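Local structure of putative N-acetylneuraminate lyase ([Ruminococcus] gnavus ATCC 29149, 6RB7) at residues 43-48 with 62-67; 68-73 with 247-252; 134-139 with 160-165; 165-170 with 192-197; 282-287 with 312-317. The protein is a putative lyase of the dihydrodipicolinate synthetase family, with a parallel (beta/alpha)8 barrel and four chains in its assembly. All blocks are in the same frame, centred on the assembly; numbering follows the deposited sequence.

Contact 1 of 5, residues 43-48 with 62-67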
# COMPACT_ATOMS: atom_id res chain seq x y z
N PRO A 43 7.10 13.78 -26.27
CA PRO A 43 7.56 12.43 -25.98
C PRO A 43 8.78 12.36 -25.08
O PRO A 43 9.69 13.17 -25.19
CB PRO A 43 7.96 11.89 -27.36
CG PRO A 43 7.15 12.73 -28.34
CD PRO A 43 7.14 14.11 -27.72
N ALA A 44 8.82 11.36 -24.21
CA ALA A 44 10.07 10.94 -23.56
C ALA A 44 11.02 10.41 -24.62
O ALA A 44 10.65 9.59 -25.46
CB ALA A 44 9.82 9.91 -22.50
N PHE A 45 12.23 10.91 -24.59
CA PHE A 45 13.31 10.50 -25.48
C PHE A 45 13.91 9.19 -24.99
O PHE A 45 14.23 9.06 -23.79
CB PHE A 45 14.36 11.60 -25.50
CG PHE A 45 15.33 11.53 -26.65
CD1 PHE A 45 14.99 12.11 -27.86
CD2 PHE A 45 16.56 10.93 -26.50
CE1 PHE A 45 15.88 12.05 -28.91
CE2 PHE A 45 17.45 10.87 -27.56
CZ PHE A 45 17.10 11.43 -28.78
N TYR A 46 14.06 8.21 -25.86
CA TYR A 46 14.59 6.89 -25.46
C TYR A 46 16.12 6.91 -25.38
O TYR A 46 16.80 7.75 -26.02
CB TYR A 46 14.12 5.80 -26.43
CG TYR A 46 12.63 5.76 -26.60
CD1 TYR A 46 11.80 5.70 -25.49
CD2 TYR A 46 12.03 5.87 -27.85
CE1 TYR A 46 10.43 5.69 -25.63
CE2 TYR A 46 10.66 5.83 -28.00
CZ TYR A 46 9.84 5.77 -26.88
OH TYR A 46 8.47 5.72 -27.02
N ALA A 47 16.65 5.97 -24.61
CA ALA A 47 18.10 5.66 -24.59
C ALA A 47 18.50 5.06 -25.92
O ALA A 47 17.91 4.06 -26.33
CB ALA A 47 18.48 4.78 -23.44
N CYS A 48 19.50 5.64 -26.58
CA CYS A 48 19.99 5.18 -27.90
C CYS A 48 21.40 4.63 -27.71
O CYS A 48 22.33 5.43 -27.41
CB CYS A 48 20.00 6.32 -28.89
SG CYS A 48 18.37 7.03 -29.20
N GLY A 62 19.78 10.55 -34.69
CA GLY A 62 18.73 9.91 -35.51
C GLY A 62 17.36 10.06 -34.86
O GLY A 62 16.38 10.43 -35.51
N LEU A 63 17.29 9.72 -33.57
CA LEU A 63 15.99 9.80 -32.88
C LEU A 63 15.53 11.25 -32.73
O LEU A 63 14.33 11.52 -32.84
CB LEU A 63 16.08 9.08 -31.53
CG LEU A 63 14.75 8.97 -30.79
CD1 LEU A 63 13.73 8.14 -31.55
CD2 LEU A 63 14.97 8.39 -29.41
N THR A 64 16.44 12.19 -32.57
CA THR A 64 16.07 13.62 -32.45
C THR A 64 15.47 14.08 -33.79
O THR A 64 14.43 14.73 -33.81
CB THR A 64 17.26 14.49 -32.05
OG1 THR A 64 17.91 13.96 -30.89
CG2 THR A 64 16.85 15.92 -31.85
N LYS A 65 16.12 13.73 -34.90
CA LYS A 65 15.63 14.16 -36.24
C LYS A 65 14.26 13.52 -36.49
O LYS A 65 13.39 14.16 -37.14
CB LYS A 65 16.65 13.78 -37.30
CG LYS A 65 17.92 14.58 -37.19
CD LYS A 65 18.96 14.29 -38.24
CE LYS A 65 19.49 12.87 -38.15
NZ LYS A 65 20.50 12.57 -39.20
N TYR A 66 14.05 12.29 -36.01
CA TYR A 66 12.74 11.61 -36.09
C TYR A 66 11.68 12.46 -35.40
O TYR A 66 10.63 12.71 -35.98
CB TYR A 66 12.85 10.23 -35.47
CG TYR A 66 11.56 9.52 -35.13
CD1 TYR A 66 10.83 8.83 -36.08
CD2 TYR A 66 11.12 9.49 -33.81
CE1 TYR A 66 9.68 8.12 -35.75
CE2 TYR A 66 9.96 8.79 -33.47
CZ TYR A 66 9.25 8.09 -34.43
OH TYR A 66 8.11 7.41 -34.08
N PHE A 67 11.94 12.91 -34.18
CA PHE A 67 10.94 13.72 -33.45
C PHE A 67 10.70 15.07 -34.14
O PHE A 67 9.56 15.53 -34.21
CB PHE A 67 11.34 13.89 -32.00
CG PHE A 67 11.09 12.66 -31.17
CD1 PHE A 67 9.81 12.11 -31.11
CD2 PHE A 67 12.11 12.04 -30.47
CE1 PHE A 67 9.57 10.99 -30.33
CE2 PHE A 67 11.84 10.95 -29.64
CZ PHE A 67 10.58 10.39 -29.64

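Contact 2 of 5, residues 68-73 with 247-252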
# COMPACT_ATOMS: atom_id res chain seq x y z
N VAL A 68 11.75 15.70 -34.68
CA VAL A 68 11.55 16.95 -35.47
C VAL A 68 10.64 16.66 -36.66
O VAL A 68 9.66 17.41 -36.86
CB VAL A 68 12.90 17.50 -35.94
CG1 VAL A 68 12.69 18.61 -36.95
CG2 VAL A 68 13.76 17.95 -34.79
N LYS A 69 10.90 15.60 -37.40
CA LYS A 69 10.08 15.31 -38.60
C LYS A 69 8.64 14.91 -38.24
O LYS A 69 7.73 15.22 -39.03
CB LYS A 69 10.82 14.36 -39.52
CG LYS A 69 12.09 15.02 -40.09
CD LYS A 69 11.96 16.34 -40.81
CE LYS A 69 13.30 16.80 -41.34
NZ LYS A 69 13.19 18.11 -42.04
N LYS A 70 8.40 14.34 -37.05
CA LYS A 70 7.04 14.00 -36.64
C LYS A 70 6.28 15.22 -36.14
O LYS A 70 5.05 15.10 -36.00
CB LYS A 70 7.06 12.90 -35.59
CG LYS A 70 7.55 11.55 -36.09
CD LYS A 70 6.65 10.93 -37.12
CE LYS A 70 7.16 9.53 -37.48
NZ LYS A 70 6.46 8.89 -38.61
N GLY A 71 6.93 16.34 -35.92
CA GLY A 71 6.23 17.59 -35.58
C GLY A 71 5.70 17.58 -34.15
O GLY A 71 4.71 18.30 -33.88
N VAL A 72 6.36 16.87 -33.24
CA VAL A 72 5.97 16.98 -31.82
C VAL A 72 6.45 18.32 -31.26
O VAL A 72 7.27 19.02 -31.90
CB VAL A 72 6.51 15.78 -31.00
CG1 VAL A 72 5.90 14.47 -31.50
CG2 VAL A 72 8.02 15.71 -31.02
N LYS A 73 5.92 18.70 -30.09
CA LYS A 73 6.21 20.02 -29.50
C LYS A 73 7.64 20.04 -29.00
O LYS A 73 8.31 21.11 -29.06
CB LYS A 73 5.22 20.34 -28.41
CG LYS A 73 5.31 21.73 -27.84
CD LYS A 73 4.99 22.80 -28.90
CE LYS A 73 4.33 24.03 -28.34
NZ LYS A 73 4.46 25.17 -29.27
N MET A 247 4.45 6.03 -31.59
CA MET A 247 3.25 6.37 -32.39
C MET A 247 2.90 7.84 -32.24
O MET A 247 1.80 8.21 -31.86
CB MET A 247 2.08 5.47 -31.99
CG MET A 247 1.78 5.49 -30.53
SD MET A 247 0.91 3.96 -30.09
CE MET A 247 0.74 4.04 -28.31
N PRO A 248 3.87 8.76 -32.49
CA PRO A 248 3.65 10.15 -32.13
C PRO A 248 2.49 10.79 -32.88
O PRO A 248 1.77 11.62 -32.28
CB PRO A 248 5.00 10.83 -32.43
CG PRO A 248 5.71 9.89 -33.35
CD PRO A 248 5.21 8.50 -33.05
N GLU A 249 2.26 10.37 -34.12
CA GLU A 249 1.15 10.92 -34.93
C GLU A 249 -0.18 10.65 -34.24
O GLU A 249 -1.09 11.51 -34.36
CB GLU A 249 1.07 10.32 -36.33
CG GLU A 249 2.30 10.53 -37.16
CD GLU A 249 3.30 9.38 -37.10
OE1 GLU A 249 3.57 8.80 -35.98
OE2 GLU A 249 3.80 9.03 -38.21
N LEU A 250 -0.33 9.52 -33.55
CA LEU A 250 -1.63 9.19 -32.91
C LEU A 250 -1.86 10.14 -31.74
O LEU A 250 -2.96 10.65 -31.58
CB LEU A 250 -1.66 7.73 -32.44
CG LEU A 250 -1.60 6.69 -33.55
CD1 LEU A 250 -1.67 5.29 -32.96
CD2 LEU A 250 -2.74 6.92 -34.55
N TYR A 251 -0.82 10.40 -30.93
CA TYR A 251 -1.01 11.35 -29.80
C TYR A 251 -1.21 12.77 -30.34
O TYR A 251 -1.96 13.53 -29.70
CB TYR A 251 0.15 11.23 -28.82
CG TYR A 251 0.14 9.94 -28.03
CD1 TYR A 251 -0.76 9.78 -26.99
CD2 TYR A 251 0.97 8.87 -28.36
CE1 TYR A 251 -0.79 8.62 -26.23
CE2 TYR A 251 0.93 7.69 -27.62
CZ TYR A 251 0.05 7.57 -26.56
OH TYR A 251 0.07 6.44 -25.78
N LEU A 252 -0.53 13.18 -31.42
CA LEU A 252 -0.80 14.52 -32.00
C LEU A 252 -2.25 14.62 -32.45
O LEU A 252 -2.89 15.66 -32.18
CB LEU A 252 0.18 14.77 -33.15
CG LEU A 252 1.62 15.06 -32.70
CD1 LEU A 252 2.58 14.93 -33.88
CD2 LEU A 252 1.71 16.44 -32.03

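Contact 3 of 5, residues 134-139 with 160-165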
# COMPACT_ATOMS: atom_id res chain seq x y z
N ASP A 134 15.24 24.42 -22.59
CA ASP A 134 14.08 25.22 -22.16
C ASP A 134 13.83 25.03 -20.68
O ASP A 134 13.56 26.03 -19.96
CB ASP A 134 12.86 24.88 -23.00
CG ASP A 134 13.10 25.27 -24.45
OD1 ASP A 134 12.95 26.48 -24.75
OD2 ASP A 134 13.54 24.39 -25.22
N ALA A 135 13.90 23.79 -20.21
CA ALA A 135 13.63 23.48 -18.80
C ALA A 135 14.50 22.31 -18.37
O ALA A 135 14.89 21.48 -19.22
CB ALA A 135 12.14 23.15 -18.62
N ILE A 136 14.68 22.22 -17.07
CA ILE A 136 15.18 21.00 -16.42
C ILE A 136 14.05 20.42 -15.58
O ILE A 136 13.12 21.16 -15.22
CB ILE A 136 16.44 21.25 -15.58
CG1 ILE A 136 16.22 22.35 -14.53
CG2 ILE A 136 17.62 21.56 -16.50
CD1 ILE A 136 17.28 22.31 -13.43
N ALA A 137 14.15 19.14 -15.31
CA ALA A 137 13.15 18.40 -14.53
C ALA A 137 13.82 17.52 -13.50
O ALA A 137 14.99 17.13 -13.67
CB ALA A 137 12.26 17.58 -15.43
N ALA A 138 13.07 17.13 -12.46
CA ALA A 138 13.61 16.22 -11.43
C ALA A 138 12.47 15.42 -10.79
O ALA A 138 11.51 16.01 -10.29
CB ALA A 138 14.36 16.99 -10.40
N ILE A 139 12.65 14.11 -10.81
CA ILE A 139 11.94 13.22 -9.85
C ILE A 139 12.37 13.58 -8.44
O ILE A 139 13.37 14.29 -8.24
CB ILE A 139 12.19 11.75 -10.19
CG1 ILE A 139 13.66 11.35 -10.10
CG2 ILE A 139 11.56 11.39 -11.53
CD1 ILE A 139 13.86 9.85 -10.08
N ALA A 160 19.15 25.74 -8.29
CA ALA A 160 20.17 26.81 -8.07
C ALA A 160 21.39 26.56 -8.98
O ALA A 160 22.14 27.53 -9.21
CB ALA A 160 20.58 26.82 -6.62
N ALA A 161 21.63 25.34 -9.44
CA ALA A 161 22.75 25.02 -10.35
C ALA A 161 22.40 25.44 -11.79
O ALA A 161 23.32 25.47 -12.61
CB ALA A 161 23.11 23.55 -10.28
N ALA A 162 21.12 25.67 -12.08
CA ALA A 162 20.61 26.14 -13.39
C ALA A 162 19.69 27.31 -13.12
O ALA A 162 18.48 27.26 -13.37
CB ALA A 162 19.91 25.04 -14.14
N PRO A 163 20.24 28.40 -12.55
CA PRO A 163 19.39 29.43 -11.96
C PRO A 163 18.60 30.27 -12.95
O PRO A 163 17.76 31.06 -12.49
CB PRO A 163 20.40 30.27 -11.17
CG PRO A 163 21.66 30.13 -11.96
CD PRO A 163 21.68 28.67 -12.39
N ASN A 164 18.89 30.14 -14.24
CA ASN A 164 18.19 30.90 -15.30
C ASN A 164 17.26 29.98 -16.07
O ASN A 164 16.80 30.38 -17.15
CB ASN A 164 19.24 31.50 -16.26
CG ASN A 164 20.17 32.41 -15.49
OD1 ASN A 164 19.70 33.41 -14.94
ND2 ASN A 164 21.44 32.03 -15.38
N THR A 165 16.99 28.77 -15.56
CA THR A 165 16.29 27.72 -16.32
C THR A 165 14.96 27.36 -15.65
O THR A 165 14.94 27.10 -14.45
CB THR A 165 17.18 26.50 -16.56
OG1 THR A 165 18.37 26.91 -17.24
CG2 THR A 165 16.52 25.48 -17.44

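Contact 4 of 5, residues 165-170 with 192-197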
# COMPACT_ATOMS: atom_id res chain seq x y z
N THR A 165 16.99 28.77 -15.56
CA THR A 165 16.29 27.72 -16.32
C THR A 165 14.96 27.36 -15.65
O THR A 165 14.94 27.10 -14.45
CB THR A 165 17.18 26.50 -16.56
OG1 THR A 165 18.37 26.91 -17.24
CG2 THR A 165 16.52 25.48 -17.44
N ASP A 166 13.90 27.26 -16.44
CA ASP A 166 12.60 26.73 -15.99
C ASP A 166 12.78 25.35 -15.34
O ASP A 166 13.61 24.55 -15.79
CB ASP A 166 11.61 26.61 -17.13
CG ASP A 166 11.15 27.92 -17.75
OD1 ASP A 166 11.34 29.00 -17.12
OD2 ASP A 166 10.57 27.86 -18.82
N PHE A 167 11.98 25.06 -14.31
CA PHE A 167 12.13 23.83 -13.51
C PHE A 167 10.76 23.13 -13.45
O PHE A 167 9.75 23.73 -13.02
CB PHE A 167 12.63 24.13 -12.11
CG PHE A 167 12.99 22.92 -11.30
CD1 PHE A 167 12.02 22.18 -10.63
CD2 PHE A 167 14.31 22.55 -11.15
CE1 PHE A 167 12.38 21.08 -9.86
CE2 PHE A 167 14.67 21.44 -10.40
CZ PHE A 167 13.70 20.72 -9.75
N VAL A 168 10.76 21.85 -13.78
CA VAL A 168 9.57 20.95 -13.71
C VAL A 168 9.78 19.88 -12.65
O VAL A 168 10.74 19.10 -12.72
CB VAL A 168 9.29 20.29 -15.07
CG1 VAL A 168 8.08 19.38 -15.00
CG2 VAL A 168 9.09 21.34 -16.17
N ILE A 169 8.84 19.79 -11.69
CA ILE A 169 8.84 18.69 -10.71
C ILE A 169 8.20 17.48 -11.38
O ILE A 169 7.12 17.64 -11.97
CB ILE A 169 8.01 19.10 -9.49
CG1 ILE A 169 8.62 20.32 -8.81
CG2 ILE A 169 7.79 17.92 -8.56
CD1 ILE A 169 7.61 21.03 -7.91
N TYR A 170 8.81 16.30 -11.26
CA TYR A 170 8.22 15.06 -11.80
C TYR A 170 7.65 14.27 -10.64
O TYR A 170 8.42 13.72 -9.82
CB TYR A 170 9.23 14.30 -12.65
CG TYR A 170 8.59 13.30 -13.57
CD1 TYR A 170 7.99 12.17 -13.08
CD2 TYR A 170 8.56 13.49 -14.95
CE1 TYR A 170 7.43 11.22 -13.92
CE2 TYR A 170 7.93 12.59 -15.79
CZ TYR A 170 7.33 11.47 -15.27
OH TYR A 170 6.72 10.53 -16.07
N PRO A 192 10.82 30.90 -8.10
CA PRO A 192 10.15 31.45 -9.29
C PRO A 192 10.47 30.66 -10.56
O PRO A 192 9.75 30.82 -11.52
CB PRO A 192 10.72 32.89 -9.39
CG PRO A 192 12.02 32.82 -8.70
CD PRO A 192 11.83 31.83 -7.56
N ASN A 193 11.52 29.86 -10.56
CA ASN A 193 11.88 29.04 -11.74
C ASN A 193 10.93 27.86 -11.91
O ASN A 193 10.86 27.32 -13.00
CB ASN A 193 13.32 28.53 -11.69
CG ASN A 193 14.30 29.68 -11.86
OD1 ASN A 193 13.90 30.84 -11.84
ND2 ASN A 193 15.57 29.37 -11.95
N VAL A 194 10.24 27.45 -10.85
CA VAL A 194 9.29 26.30 -10.96
C VAL A 194 8.14 26.73 -11.88
O VAL A 194 7.45 27.69 -11.57
CB VAL A 194 8.80 25.83 -9.59
CG1 VAL A 194 7.72 24.77 -9.73
CG2 VAL A 194 9.98 25.25 -8.78
N ILE A 195 7.92 25.96 -12.95
CA ILE A 195 6.86 26.23 -13.94
C ILE A 195 5.73 25.22 -13.80
O ILE A 195 4.70 25.45 -14.43
CB ILE A 195 7.38 26.27 -15.39
CG1 ILE A 195 7.99 24.94 -15.85
CG2 ILE A 195 8.34 27.43 -15.58
CD1 ILE A 195 8.08 24.81 -17.35
N GLY A 196 5.91 24.17 -13.00
CA GLY A 196 4.82 23.19 -12.87
C GLY A 196 5.31 21.79 -12.66
O GLY A 196 6.37 21.60 -12.08
N VAL A 197 4.45 20.84 -12.99
CA VAL A 197 4.53 19.45 -12.49
C VAL A 197 4.24 18.52 -13.67
O VAL A 197 3.20 18.69 -14.31
CB VAL A 197 3.52 19.15 -11.38
CG1 VAL A 197 3.67 17.74 -10.87
CG2 VAL A 197 3.63 20.16 -10.26
O HOH W 1 16.15 26.10 -12.24

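Contact 5 of 5, residues 282-287 with 312-317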
# COMPACT_ATOMS: atom_id res chain seq x y z
N SER A 282 2.77 -6.85 -22.89
CA SER A 282 2.49 -8.30 -22.79
C SER A 282 3.75 -9.14 -23.07
O SER A 282 3.71 -10.35 -22.87
CB SER A 282 1.36 -8.71 -23.68
OG SER A 282 1.74 -8.78 -25.05
N ALA A 283 4.83 -8.52 -23.54
CA ALA A 283 6.09 -9.19 -23.85
C ALA A 283 6.82 -9.61 -22.58
O ALA A 283 6.63 -9.00 -21.50
CB ALA A 283 6.95 -8.29 -24.72
N HIS A 284 7.70 -10.59 -22.73
CA HIS A 284 8.69 -10.96 -21.69
C HIS A 284 9.70 -9.81 -21.53
O HIS A 284 9.94 -9.36 -20.39
CB HIS A 284 9.33 -12.28 -22.08
CG HIS A 284 10.43 -12.73 -21.19
ND1 HIS A 284 10.22 -13.63 -20.17
CD2 HIS A 284 11.74 -12.43 -21.18
CE1 HIS A 284 11.37 -13.89 -19.61
NE2 HIS A 284 12.30 -13.20 -20.18
N GLY A 285 10.27 -9.33 -22.63
CA GLY A 285 11.16 -8.18 -22.64
C GLY A 285 10.46 -6.93 -22.17
O GLY A 285 9.20 -6.82 -22.24
N ASN A 286 11.26 -5.97 -21.72
CA ASN A 286 10.79 -4.66 -21.22
C ASN A 286 10.03 -3.92 -22.32
O ASN A 286 10.38 -4.00 -23.51
CB ASN A 286 12.00 -3.88 -20.72
CG ASN A 286 11.62 -2.52 -20.19
OD1 ASN A 286 11.78 -1.53 -20.93
ND2 ASN A 286 11.16 -2.49 -18.94
N MET A 287 9.04 -3.14 -21.92
CA MET A 287 8.24 -2.34 -22.88
C MET A 287 9.14 -1.46 -23.75
O MET A 287 8.84 -1.31 -24.95
CB MET A 287 7.21 -1.46 -22.19
CG MET A 287 6.20 -0.86 -23.20
SD MET A 287 5.28 0.50 -22.45
CE MET A 287 6.62 1.67 -22.27
N ALA A 312 15.82 -7.96 -21.74
CA ALA A 312 15.85 -7.96 -23.21
C ALA A 312 14.70 -8.79 -23.77
O ALA A 312 14.18 -9.68 -23.09
CB ALA A 312 17.17 -8.52 -23.68
N LEU A 313 14.30 -8.48 -25.01
CA LEU A 313 13.34 -9.33 -25.74
C LEU A 313 13.91 -10.75 -25.84
O LEU A 313 15.14 -10.90 -26.00
CB LEU A 313 13.16 -8.79 -27.15
CG LEU A 313 12.56 -7.39 -27.27
CD1 LEU A 313 12.40 -7.03 -28.72
CD2 LEU A 313 11.22 -7.31 -26.59
N VAL A 314 13.00 -11.72 -25.82
CA VAL A 314 13.32 -13.13 -26.21
C VAL A 314 12.73 -13.42 -27.58
O VAL A 314 11.93 -12.62 -28.11
CB VAL A 314 12.81 -14.10 -25.15
CG1 VAL A 314 13.63 -13.94 -23.87
CG2 VAL A 314 11.32 -13.98 -24.89
N ASP A 315 13.08 -14.57 -28.16
CA ASP A 315 12.61 -14.92 -29.53
C ASP A 315 11.08 -14.85 -29.60
O ASP A 315 10.55 -14.32 -30.61
CB ASP A 315 13.10 -16.31 -29.95
CG ASP A 315 14.60 -16.48 -29.96
OD1 ASP A 315 15.29 -15.47 -30.13
OD2 ASP A 315 15.05 -17.65 -29.84
N GLU A 316 10.39 -15.37 -28.58
CA GLU A 316 8.92 -15.48 -28.51
C GLU A 316 8.30 -14.08 -28.54
O GLU A 316 7.15 -13.94 -28.96
CB GLU A 316 8.51 -16.22 -27.23
CG GLU A 316 8.91 -17.70 -27.20
CD GLU A 316 10.40 -18.02 -27.05
OE1 GLU A 316 11.17 -17.13 -26.59
OE2 GLU A 316 10.80 -19.15 -27.40
N ASP A 317 9.05 -13.05 -28.18
CA ASP A 317 8.49 -11.68 -28.18
C ASP A 317 8.38 -11.09 -29.59
O ASP A 317 7.69 -10.11 -29.76
CB ASP A 317 9.35 -10.74 -27.35
CG ASP A 317 9.25 -10.95 -25.85
OD1 ASP A 317 8.19 -11.46 -25.39
OD2 ASP A 317 10.25 -10.62 -25.19

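Contact 1 of 5, residues 43-48 with 62-67
Leu63 and Phe45 come at each other from opposite directions, and the leucine sets its CD2 methyl squarely over one face of the phenyl ring. CD2 of Leu63 stands 3.7 Å from the centroid of the Phe45 ring and only 10° off its normal, a well-centred CH-pi contact. Phe45 reaches this place because its CG is anti to the backbone N (chi1 -163°), which carries the ring across to helix 57-70. The same methyl does more than one job: Leu63 CD2 is 3.7 Å from Cys48 SG and also rests on CB of Tyr46. Where the phenyl ring ends, Thr64 crosses it at about a right angle, with Thr64 OG1 3.4 Å from Phe45 CZ. The hydroxyl makes its hydrogen bond one turn back along the helix, to Val60 O. One turn further on, Phe67 CE2 meets Phe45 CD1 at 3.8 Å. Pro43 slides past Phe67 on an antiparallel course, its CB 3.5 Å from Phe67 CE1. Val99 of helix 89-103 also packs on Phe45, while the hydroxyl of Tyr46 bonds to Gly242 O. The interface is therefore almost entirely carbon and sulfur. The loop leaving strand 41-43 is held on its helix by close fit and burial, and the polar ends of Thr64 and Tyr46 find their bonds elsewhere.

Contact 2 of 5, residues 68-73 with 247-252
A Schellman motif closes helix 57-70, and its residues Lys70 and Gly71 pack against the start of helix 248-259, on Pro248, Glu249 and Leu252. Gly71 takes the positive phi of the motif (74°), and its N bonds back to Val68 O at 3.1 Å. The turn brings the chain round so that Val72 reaches the same helix start with CG1. Beside it, the aliphatic part of Lys70 lies on the proline, with Lys70 CG 3.7 Å from Pro248 CG. The lysine chain then bends at chi2 (-65°) and runs out to Glu249, which bends at chi2 as well. Lys70 NZ donates to Glu249 OE2 at 2.7 Å, a salt bridge in which the amine approaches 44° above the carboxylate plane. NZ has a second acidic partner, Glu299, so the ammonium sits between two carboxylates. At the neighbouring ring atom, Val72 CG1 touches Pro248 CB at 3.9 Å, and it meets Leu252 CD1 at 4.1 Å. That leucine methyl also closes on the end of helix 57-70, with Leu252 CD1 3.3 Å from Lys70 O. The charges suit their places: a lysine at the carboxyl end of one helix and a glutamate in the first turn of the other would each be expected to ease the local helix dipole. The two helices follow strands 41-43 and 238-241, the first and last strands of the barrel, and their side-by-side packing is how a (beta/alpha)8 barrel closes its outer layer.

Contact 3 of 5, residues 134-139 with 160-165
Ile136 points its side chain from strand 135-138 at the loop before the next strand, and both of its branches find a partner there, Ala162 and Thr165. From CB, the first branch is the methyl CG2, which faces the methyl of Thr165 at 4.2 Å, CG2 to CG2, the two side chains crossing at about a right angle. The second branch leaves CB through CG1, placed between the backbone N and the carbonyl carbon (chi1 56°). It ends in CD1, 3.9 Å from Ala162 CB. The isoleucine thus spans the two ends of a type I turn, closed by the bond from Thr165 N to Ala162 O at 3.0 Å. Thr165 answers with its methyl alone: CG2 rests on the strand backbone, 3.8 Å from Ala135 CA and 3.9 Å from Asp134 O. Its hydroxyl bonds instead to Glu129 OE1, which also accepts from Asn164 N, so one glutamate oxygen holds two residues of the turn. The branches of Thr165 are in this way sorted, carbon to the strand and oxygen to the helix. Around this, Ala128 of helix 118-130, Ile158 of helix 148-160 and Phe167 of strand 166-171 also pack on Ile136. The contact lies at the return of a beta-alpha-beta crossover, where the chain leaving helix 148-160 enters strand 166-171, which runs parallel to strand 135-138 as its neighbour.

Contact 4 of 5, residues 165-170 with 192-197
Phe167 N bonds to Asn193 O (2.8 Å) and its O accepts from Ile195 N (2.9 Å), joining strands 166-170 and 194-197, which run parallel at 24°. The first donor stands 42° above its carbonyl plane. Next, Ile169 N reaches Gly196 O at 3.1 Å. Phe167 pairs with Val194 but Ile169 with Val197, so the second strand spends one residue more: a beta bulge at Ile195 and Gly196, where the glycine has a phi of 147°.

On one face of the sheet Val194 offers one methyl to each of two neighbours. Val194 CG2 lies 4.1 Å from Phe167 CD1, and Val194 CG1 is 4.2 Å from Ile169 CD1. At the bulge Ile195 leans toward the adjacent strand: its CG1 meets Val168 CG2 at 3.8 Å, and its CG2 methyl touches Asp166 CG at 3.6 Å, the isoleucine and aspartate side chains crossing at about a right angle. The carboxylate of Asp166 bonds to Tyr38 OH. At the strand starts a water lies 2.7 Å from Thr165 O, apparently donating to it, and has a weak link to Asn193 ND2, whose firm partner is Pro163 O.

Strand 135-138 lies on the other side of strand 166-171 and bonds to it through Ile136 and Ala138. Outside the barrel, helix 148-160 covers Phe167 with Ile158, and Met188 of helix 182-188 packs on both Ile169 and Val194.

Contact 5 of 5, residues 282-287 with 312-317
Asp317 has its CG beside the backbone N (chi1 -72°), which turns the carboxylate back on the loop at His284 and Gly285, while His284, with CG anti to its own N (chi1 175°), sends its ring past Val314. Each carboxylate oxygen takes a backbone N-H on its syn side: His284 N bonds to Asp317 OD1 at 2.8 Å and Gly285 N to Asp317 OD2 at 2.9 Å. OD2 accepts a second time, from Val314 N at 3.0 Å, which arrives at the opposite face of the carboxylate plane from Gly285 N. The imidazole crosses the valine at about a right angle, with His284 CD2 3.6 Å from Val314 CG1. Next in the loop, Gly285 fits close, its CA 3.4 Å from Ala312 O. Tyr149 of the second subunit stacks on the His284 ring and bonds to His284 O, so this loop also serves the subunit interface. One buried carboxylate thus gathers three backbone N-H groups from two loops. Such a setting would be expected to stabilise its negative charge, and it fixes the loops to each other through main-chain N-H groups.

Overall arrangement
From the N terminus, contact 1 is the first to close, folding the loop after strand 41-43 onto helix 57-70. The end of that helix opens contact 2, which touches contact 1 and closes only at helix 248-259, joining the first and last strand-following helices of the barrel. Inside that long loop lie contacts 3 and 4, one after the other. They share Thr165: contact 3 sets the loop entering strand 166-171 against strand 135-138, and contact 4 pairs strand 166-171 with 194-199, their centres about 7 Å apart. Contact 5 follows last, fastening the loops around the C-terminal helices, on the opposite side of the chain's centre, about 36 Å from contacts 3 and 4 between centres.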